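Side-chain contacts in hypothetical protein PH1109 (Pyrococcus horikoshii, PDB 2D59), which is of unknown function but belongs to the CoA-binding domain family, whose members have a Rossmann-like alpha/beta fold: residues 35-38 with 39-42; 41-44 with 45-49; 91-94 with 95-98; 134-137 with 138-142. All coordinates share one frame; numbering follows the deposited sequence.

Interaction 1 (35-38 with 39-42)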
# COMPACT_ATOMS: atom_id res chain seq x y z
N GLU A 35 14.73 -8.86 4.85
CA GLU A 35 15.16 -7.64 5.53
C GLU A 35 14.58 -6.35 4.97
O GLU A 35 14.75 -5.29 5.58
CB GLU A 35 16.70 -7.56 5.54
CG GLU A 35 17.36 -7.13 4.23
CD GLU A 35 17.06 -8.05 3.06
OE1 GLU A 35 16.92 -9.27 3.27
OE2 GLU A 35 16.98 -7.55 1.92
N ARG A 36 13.89 -6.43 3.84
CA ARG A 36 13.29 -5.25 3.23
C ARG A 36 11.93 -4.96 3.85
O ARG A 36 11.17 -5.88 4.15
CB ARG A 36 13.14 -5.46 1.72
CG ARG A 36 14.46 -5.71 1.00
CD ARG A 36 15.15 -4.43 0.59
NE ARG A 36 14.91 -4.13 -0.82
CZ ARG A 36 15.47 -3.12 -1.48
NH1 ARG A 36 15.20 -2.93 -2.76
NH2 ARG A 36 16.31 -2.30 -0.85
N ASP A 37 11.63 -3.68 4.04
CA ASP A 37 10.35 -3.28 4.64
C ASP A 37 9.15 -3.86 3.90
O ASP A 37 8.18 -4.29 4.52
CB ASP A 37 10.24 -1.75 4.68
CG ASP A 37 11.28 -1.12 5.58
OD1 ASP A 37 11.61 -1.72 6.63
OD2 ASP A 37 11.76 -0.01 5.26
N ALA A 38 9.21 -3.89 2.57
CA ALA A 38 8.10 -4.43 1.78
C ALA A 38 7.77 -5.86 2.18
O ALA A 38 6.60 -6.25 2.22
CB ALA A 38 8.44 -4.37 0.30
N ASN A 39 8.79 -6.65 2.49
CA ASN A 39 8.58 -8.04 2.88
C ASN A 39 8.06 -8.11 4.31
O ASN A 39 7.10 -8.82 4.60
CB ASN A 39 9.89 -8.83 2.74
CG ASN A 39 9.71 -10.32 3.00
OD1 ASN A 39 9.67 -10.76 4.15
ND2 ASN A 39 9.58 -11.09 1.93
N ILE A 40 8.70 -7.36 5.21
CA ILE A 40 8.30 -7.33 6.61
C ILE A 40 6.82 -6.97 6.75
O ILE A 40 6.07 -7.66 7.45
CB ILE A 40 9.14 -6.29 7.37
CG1 ILE A 40 10.61 -6.70 7.34
CG2 ILE A 40 8.64 -6.16 8.81
CD1 ILE A 40 11.56 -5.65 7.87
N VAL A 41 6.41 -5.90 6.09
CA VAL A 41 5.02 -5.45 6.16
C VAL A 41 4.06 -6.44 5.49
O VAL A 41 2.99 -6.75 6.04
CB VAL A 41 4.85 -4.06 5.51
CG1 VAL A 41 3.40 -3.63 5.55
CG2 VAL A 41 5.72 -3.04 6.25
N MET A 42 4.42 -6.96 4.33
CA MET A 42 3.53 -7.91 3.67
C MET A 42 3.32 -9.15 4.54
O MET A 42 2.20 -9.64 4.68
CB MET A 42 4.09 -8.34 2.31
CG MET A 42 3.16 -9.26 1.55
SD MET A 42 3.70 -9.52 -0.15
CE MET A 42 2.65 -10.90 -0.63
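Two backbone N-H groups grip the carbonyl oxygen of Arg36. Ile40 N gives the straight bond, 3.1 Å from Arg36 O with an N-H...O angle of 172°. Asn39 N, at 3.0 Å from Arg36 O, gives a weak one. Arg36 is the N-cap residue of helix 37-47, the crossover helix of a beta-alpha-beta unit between strands 24-28 and 51-55 in a Rossmann-like fold. The first turn then continues with Val41 N on Asp37 O at 2.9 Å and Met42 N on Ala38 O at 3.1 Å.

All the hydrogen bonds across this turn are made by the backbone. Ile40 has CG1 opposite the carbonyl carbon and beside its own N (chi1 -63°). This lays the longer branch back along the helix start, with Ile40 CG1 3.3 Å from Arg36 O. The side chain of Asp37 lies alongside that of Ile40 and points the same way. Asn39 turns to another side, and its ND2 is satisfied by a hydrogen bond to the carbonyl oxygen of Ser31. Ala38 is buried and packs on Phe84. Met42 runs out fully extended to Val52 and Pro54 of strand 51-55, so this face of the helix lies against the sheet. At the start of the helix, the CD1 methyl of Ile40 comes within 3.9 Å of Glu35 O.

Interaction 2 (41-44 with 45-49)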
# COMPACT_ATOMS: atom_id res chain seq x y z
N VAL A 41 6.41 -5.90 6.09
CA VAL A 41 5.02 -5.45 6.16
C VAL A 41 4.06 -6.44 5.49
O VAL A 41 2.99 -6.75 6.04
CB VAL A 41 4.85 -4.06 5.51
CG1 VAL A 41 3.40 -3.63 5.55
CG2 VAL A 41 5.72 -3.04 6.25
N MET A 42 4.42 -6.96 4.33
CA MET A 42 3.53 -7.91 3.67
C MET A 42 3.32 -9.15 4.54
O MET A 42 2.20 -9.64 4.68
CB MET A 42 4.09 -8.34 2.31
CG MET A 42 3.16 -9.26 1.55
SD MET A 42 3.70 -9.52 -0.15
CE MET A 42 2.65 -10.90 -0.63
N LYS A 43 4.40 -9.65 5.12
CA LYS A 43 4.31 -10.83 5.97
C LYS A 43 3.33 -10.58 7.11
O LYS A 43 2.48 -11.42 7.42
CB LYS A 43 5.69 -11.18 6.52
CG LYS A 43 5.73 -12.45 7.36
CD LYS A 43 7.14 -12.75 7.83
CE LYS A 43 7.19 -13.97 8.73
NZ LYS A 43 8.58 -14.24 9.20
N TYR A 44 3.45 -9.40 7.72
CA TYR A 44 2.58 -9.02 8.83
C TYR A 44 1.12 -8.95 8.39
O TYR A 44 0.23 -9.44 9.07
CB TYR A 44 3.04 -7.67 9.39
CG TYR A 44 2.18 -7.14 10.52
CD1 TYR A 44 1.01 -6.43 10.26
CD2 TYR A 44 2.54 -7.36 11.85
CE1 TYR A 44 0.21 -5.95 11.30
CE2 TYR A 44 1.74 -6.89 12.90
CZ TYR A 44 0.58 -6.19 12.61
OH TYR A 44 -0.21 -5.75 13.65
N LEU A 45 0.88 -8.33 7.23
CA LEU A 45 -0.48 -8.20 6.72
C LEU A 45 -1.10 -9.56 6.43
O LEU A 45 -2.26 -9.80 6.74
CB LEU A 45 -0.49 -7.34 5.45
CG LEU A 45 -0.09 -5.87 5.65
CD1 LEU A 45 -0.00 -5.17 4.30
CD2 LEU A 45 -1.12 -5.18 6.54
N LEU A 46 -0.33 -10.47 5.84
CA LEU A 46 -0.84 -11.80 5.55
C LEU A 46 -1.21 -12.50 6.85
O LEU A 46 -2.23 -13.17 6.93
CB LEU A 46 0.20 -12.62 4.79
CG LEU A 46 0.45 -12.22 3.34
CD1 LEU A 46 1.62 -13.02 2.78
CD2 LEU A 46 -0.80 -12.46 2.51
N GLU A 47 -0.37 -12.32 7.86
CA GLU A 47 -0.60 -12.95 9.16
C GLU A 47 -1.79 -12.33 9.89
O GLU A 47 -2.29 -12.90 10.85
CB GLU A 47 0.66 -12.86 10.02
CG GLU A 47 1.81 -13.71 9.49
CD GLU A 47 3.13 -13.43 10.18
OE1 GLU A 47 4.12 -14.13 9.87
OE2 GLU A 47 3.18 -12.52 11.04
N HIS A 48 -2.24 -11.17 9.41
CA HIS A 48 -3.38 -10.52 10.05
C HIS A 48 -4.65 -10.47 9.20
O HIS A 48 -5.46 -9.54 9.31
CB HIS A 48 -2.97 -9.13 10.54
CG HIS A 48 -2.15 -9.17 11.79
ND1 HIS A 48 -0.80 -9.45 11.79
CD2 HIS A 48 -2.51 -9.05 13.09
CE1 HIS A 48 -0.36 -9.51 13.04
NE2 HIS A 48 -1.38 -9.27 13.84
N GLY A 49 -4.81 -11.48 8.36
CA GLY A 49 -6.01 -11.61 7.54
C GLY A 49 -6.23 -10.80 6.29
O GLY A 49 -7.29 -10.90 5.67
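The rings of Tyr44 and His48 lie face against face in an offset stack. Their centroids are 4.0 Å apart and the planes are inclined at 19°. The imidazole is shifted so that ND1 sits over the centre of the phenol ring, while Tyr44 CZ lies under the rim of the imidazole. The closest atoms are Tyr44 CE2 and His48 CE1, at 3.4 Å. A bond fixes the rotation of the imidazole: His48 ND1 donates to Tyr44 O at 2.9 Å, and this oxygen lies in the imidazole plane. One residue therefore supplies both the ring under the histidine and the acceptor at its edge. Tyr44 CG is trans to the backbone N (chi1 178°), which swings the phenol out beside the last turn.

Lys43 and Glu47 cross at a slant. Glu47 OE1 rests against the lysine chain, 3.3 Å from Lys43 CE, but Lys43 NZ stays 4.5 Å from Glu47 OE1, beyond a salt bridge. Val41 and Leu45 run side by side, with CG1 of Val41 3.9 Å from CD1 of Leu45. Leu46 reaches the end of Met42, its CD1 lying 4.1 Å from Met42 CE. The helix ends in a Schellman motif with Gly49, at positive phi, as the C-prime residue.

Leu45 packs on strands 24-28 and 51-55, and Leu46 on the latter. On another side, Tyr44 meets Met134 and Glu138 of helix 133-141, and its OH is hydrogen-bonded to His137 ND1.

Interaction 3 (91-94 with 95-98)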
# COMPACT_ATOMS: atom_id res chain seq x y z
N MET A 91 4.28 7.78 -9.36
CA MET A 91 3.34 8.32 -10.33
C MET A 91 2.75 7.23 -11.21
O MET A 91 1.54 7.13 -11.38
CB MET A 91 4.02 9.38 -11.21
CG MET A 91 3.10 9.98 -12.27
SD MET A 91 1.61 10.74 -11.59
CE MET A 91 2.17 12.43 -11.37
N GLU A 92 3.62 6.39 -11.78
CA GLU A 92 3.16 5.31 -12.64
C GLU A 92 2.16 4.41 -11.92
O GLU A 92 1.13 4.05 -12.47
CB GLU A 92 4.36 4.48 -13.12
CG GLU A 92 5.08 3.72 -12.02
CD GLU A 92 6.38 3.09 -12.49
OE1 GLU A 92 6.36 2.33 -13.49
OE2 GLU A 92 7.42 3.36 -11.86
N TYR A 93 2.46 4.06 -10.67
CA TYR A 93 1.58 3.20 -9.89
C TYR A 93 0.30 3.90 -9.43
O TYR A 93 -0.72 3.25 -9.22
CB TYR A 93 2.33 2.61 -8.70
CG TYR A 93 3.38 1.62 -9.14
CD1 TYR A 93 4.74 1.91 -9.03
CD2 TYR A 93 3.01 0.40 -9.70
CE1 TYR A 93 5.71 1.01 -9.48
CE2 TYR A 93 3.97 -0.51 -10.15
CZ TYR A 93 5.31 -0.20 -10.04
OH TYR A 93 6.26 -1.08 -10.49
N VAL A 94 0.36 5.22 -9.27
CA VAL A 94 -0.83 5.96 -8.87
C VAL A 94 -1.80 5.95 -10.04
O VAL A 94 -3.00 5.76 -9.86
CB VAL A 94 -0.49 7.42 -8.51
CG1 VAL A 94 -1.77 8.24 -8.36
CG2 VAL A 94 0.30 7.47 -7.22
N GLU A 95 -1.27 6.15 -11.24
CA GLU A 95 -2.09 6.14 -12.45
C GLU A 95 -2.75 4.77 -12.58
O GLU A 95 -3.91 4.67 -13.00
CB GLU A 95 -1.21 6.43 -13.67
CG GLU A 95 -0.64 7.85 -13.67
CD GLU A 95 0.32 8.10 -14.81
OE1 GLU A 95 0.76 9.26 -14.97
OE2 GLU A 95 0.64 7.15 -15.56
N GLN A 96 -2.02 3.72 -12.22
CA GLN A 96 -2.54 2.36 -12.27
C GLN A 96 -3.64 2.21 -11.23
O GLN A 96 -4.71 1.67 -11.52
CB GLN A 96 -1.42 1.36 -11.98
CG GLN A 96 -0.50 1.08 -13.15
CD GLN A 96 0.65 0.16 -12.77
OE1 GLN A 96 0.50 -0.72 -11.92
NE2 GLN A 96 1.80 0.36 -13.40
N ALA A 97 -3.37 2.68 -10.02
CA ALA A 97 -4.34 2.60 -8.93
C ALA A 97 -5.63 3.31 -9.35
O ALA A 97 -6.73 2.86 -9.03
CB ALA A 97 -3.77 3.25 -7.67
N ILE A 98 -5.48 4.42 -10.06
CA ILE A 98 -6.62 5.19 -10.53
C ILE A 98 -7.44 4.35 -11.49
O ILE A 98 -8.66 4.26 -11.36
CB ILE A 98 -6.19 6.47 -11.28
CG1 ILE A 98 -5.37 7.36 -10.34
CG2 ILE A 98 -7.41 7.25 -11.75
CD1 ILE A 98 -6.10 7.72 -9.08
O HOH W 1 4.67 -1.53 -13.33
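Tyr93 and Gln96 run side by side, pointing the same way, with the phenol ring and amide planes 68° apart. Gln96 OE1 comes 3.5 Å from Tyr93 CD2, but this is only van der Waals contact, and it approaches the ring obliquely. The oxygen is satisfied elsewhere: it accepts from Val71 N, and weakly from Ser70 OG. The other end of the amide has a weaker partner. A water accepts a weak bond from Gln96 NE2 at 3.4 Å and makes another weak bond with Tyr93 OH, loosely bridging the two side chains.

Glu95 crosses Met91. Its CG is opposite the carbonyl carbon (chi1 -66°) and the rest of the chain is extended, which brings Glu95 OE1 to 3.6 Å from Met91 CG and close to the sulfur. The charge is met by Lys119 of helix 114-122, whose NZ forms a salt bridge with Glu95 OE1. The side chain of Met91 also touches that lysine.

The backbone acceptors follow the helical pattern. Met91 O takes Glu95 N at 3.0 Å, and a weak bond from Val94 N. Glu92 O takes Gln96 N at 3.2 Å. Tyr93 O takes Ala97 N at 2.8 Å.

Val94 packs on Ala116 and Ala120 of helix 114-122, while Tyr93 and Ala97 meet strand 80-83. This is the crossover helix of a beta-alpha-beta unit, strand 80-83, helix 87-100 and strand 104-107, as in Rossmann-like folds.

Interaction 4 (134-137 with 138-142)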
# COMPACT_ATOMS: atom_id res chain seq x y z
N MET A 134 1.91 -1.68 8.73
CA MET A 134 2.15 -2.55 9.87
C MET A 134 2.21 -1.77 11.17
O MET A 134 1.58 -2.14 12.16
CB MET A 134 3.46 -3.32 9.69
CG MET A 134 3.85 -4.11 10.92
SD MET A 134 5.33 -5.10 10.64
CE MET A 134 6.59 -3.86 10.81
N ARG A 135 3.00 -0.69 11.18
CA ARG A 135 3.14 0.14 12.36
C ARG A 135 1.78 0.67 12.82
O ARG A 135 1.45 0.62 14.00
CB ARG A 135 4.07 1.32 12.07
CG ARG A 135 4.59 2.00 13.33
CD ARG A 135 6.08 1.74 13.51
NE ARG A 135 6.89 2.62 12.68
CZ ARG A 135 8.20 2.46 12.48
NH1 ARG A 135 8.86 3.32 11.71
NH2 ARG A 135 8.84 1.45 13.04
N GLU A 136 1.00 1.18 11.87
CA GLU A 136 -0.32 1.72 12.18
C GLU A 136 -1.24 0.63 12.71
O GLU A 136 -1.98 0.84 13.68
CB GLU A 136 -0.94 2.37 10.94
CG GLU A 136 -0.24 3.63 10.46
CD GLU A 136 -0.12 4.68 11.56
OE1 GLU A 136 0.89 4.67 12.28
OE2 GLU A 136 -1.05 5.50 11.70
N HIS A 137 -1.20 -0.54 12.08
CA HIS A 137 -2.05 -1.63 12.52
C HIS A 137 -1.70 -2.03 13.95
O HIS A 137 -2.57 -2.16 14.81
CB HIS A 137 -1.91 -2.83 11.58
CG HIS A 137 -2.89 -3.93 11.85
ND1 HIS A 137 -2.72 -4.84 12.88
CD2 HIS A 137 -4.06 -4.25 11.25
CE1 HIS A 137 -3.75 -5.67 12.89
NE2 HIS A 137 -4.57 -5.34 11.91
N GLU A 138 -0.40 -2.20 14.21
CA GLU A 138 0.05 -2.57 15.54
C GLU A 138 -0.38 -1.59 16.62
O GLU A 138 -0.91 -2.01 17.66
CB GLU A 138 1.58 -2.68 15.56
CG GLU A 138 2.13 -3.95 14.93
CD GLU A 138 3.65 -3.99 14.92
OE1 GLU A 138 4.22 -5.07 14.65
OE2 GLU A 138 4.27 -2.94 15.18
N ARG A 139 -0.16 -0.30 16.39
CA ARG A 139 -0.51 0.69 17.40
C ARG A 139 -1.99 1.06 17.50
O ARG A 139 -2.45 1.47 18.56
CB ARG A 139 0.32 1.97 17.20
CG ARG A 139 -0.16 2.87 16.08
CD ARG A 139 0.76 4.08 15.91
NE ARG A 139 0.20 5.02 14.94
CZ ARG A 139 -0.77 5.89 15.22
NH1 ARG A 139 -1.22 6.70 14.27
NH2 ARG A 139 -1.26 5.98 16.45
N LEU A 140 -2.73 0.90 16.41
CA LEU A 140 -4.15 1.25 16.42
C LEU A 140 -5.10 0.09 16.66
O LEU A 140 -6.18 0.27 17.22
CB LEU A 140 -4.52 1.95 15.12
CG LEU A 140 -3.81 3.27 14.84
CD1 LEU A 140 -4.13 3.75 13.43
CD2 LEU A 140 -4.23 4.31 15.87
N LEU A 141 -4.71 -1.11 16.24
CA LEU A 141 -5.56 -2.28 16.39
C LEU A 141 -4.92 -3.42 17.19
O LEU A 141 -5.59 -4.38 17.55
CB LEU A 141 -5.99 -2.79 15.01
CG LEU A 141 -6.81 -1.83 14.15
CD1 LEU A 141 -6.90 -2.35 12.72
CD2 LEU A 141 -8.20 -1.67 14.75
N GLY A 142 -3.62 -3.30 17.44
CA GLY A 142 -2.91 -4.33 18.19
C GLY A 142 -3.10 -4.23 19.69
O GLY A 142 -3.81 -3.36 20.18
O HOH W 2 3.52 0.31 16.08
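Glu138 starts the second half of this contact, its side chain lying alongside Met134 with Glu138 OE1 3.9 Å from Met134 CG. Both belong to helix 133-141, which follows the last strand of the parallel sheet in this Rossmann-like fold. A water donates to Arg135 O at 3.0 Å and weakly to Glu138 OE2.

Arg139 comes next and grips Glu136 side-on with two nitrogens in a salt bridge. Arg139 NE lies 2.8 Å from Glu136 OE1, which is in the guanidinium plane but is met from above the carboxylate plane. Arg139 NH1 reaches Glu136 OE2, also at 2.8 Å, on its syn side. The two flat groups are 54° apart, so the pair is twisted. Arg139 CG sits between the backbone N and carbonyl carbon (chi1 78°), a crowded position, and from there the chain runs extended to NE. Two further salt bridges extend the network: Asp12 with Arg139 NH1 and Arg131 with Glu136 OE2.

Leu140 places CG over a face of that guanidinium, and its side chain packs on Ile15 of helix 12-21. Leu141 turns back to His137, its CB over the centre of the imidazole in a CH-pi contact, 4.2 Å from the ring centroid. ND1 of that ring has its partner in Tyr44 OH. Gly142 N makes a weak bond to His137 O at 3.1 Å, the same oxygen that accepts from Leu141 N at 2.8 Å.

Interactions 1 and 2 overlap along helix 37-47, sharing Val41 and Met42, and have centres about 10 Å apart. Interaction 4, on helix 133-141, touches both. Met134 CE lies 3.7 Å from Ile40 CG2 of interaction 1. The tie of interaction 4 to interaction 2 is also polar: Tyr44 OH and His137 ND1 are 2.8 Å apart, a probable hydrogen bond, while His48 CD2 packs 3.6 Å from His137 CE1. Interaction 3 stands apart on helix 87-100, on the opposite side of the chain's centre from the other three. Its centre is about 21 Å from that of interaction 1 and about 26 Å from that of interaction 4.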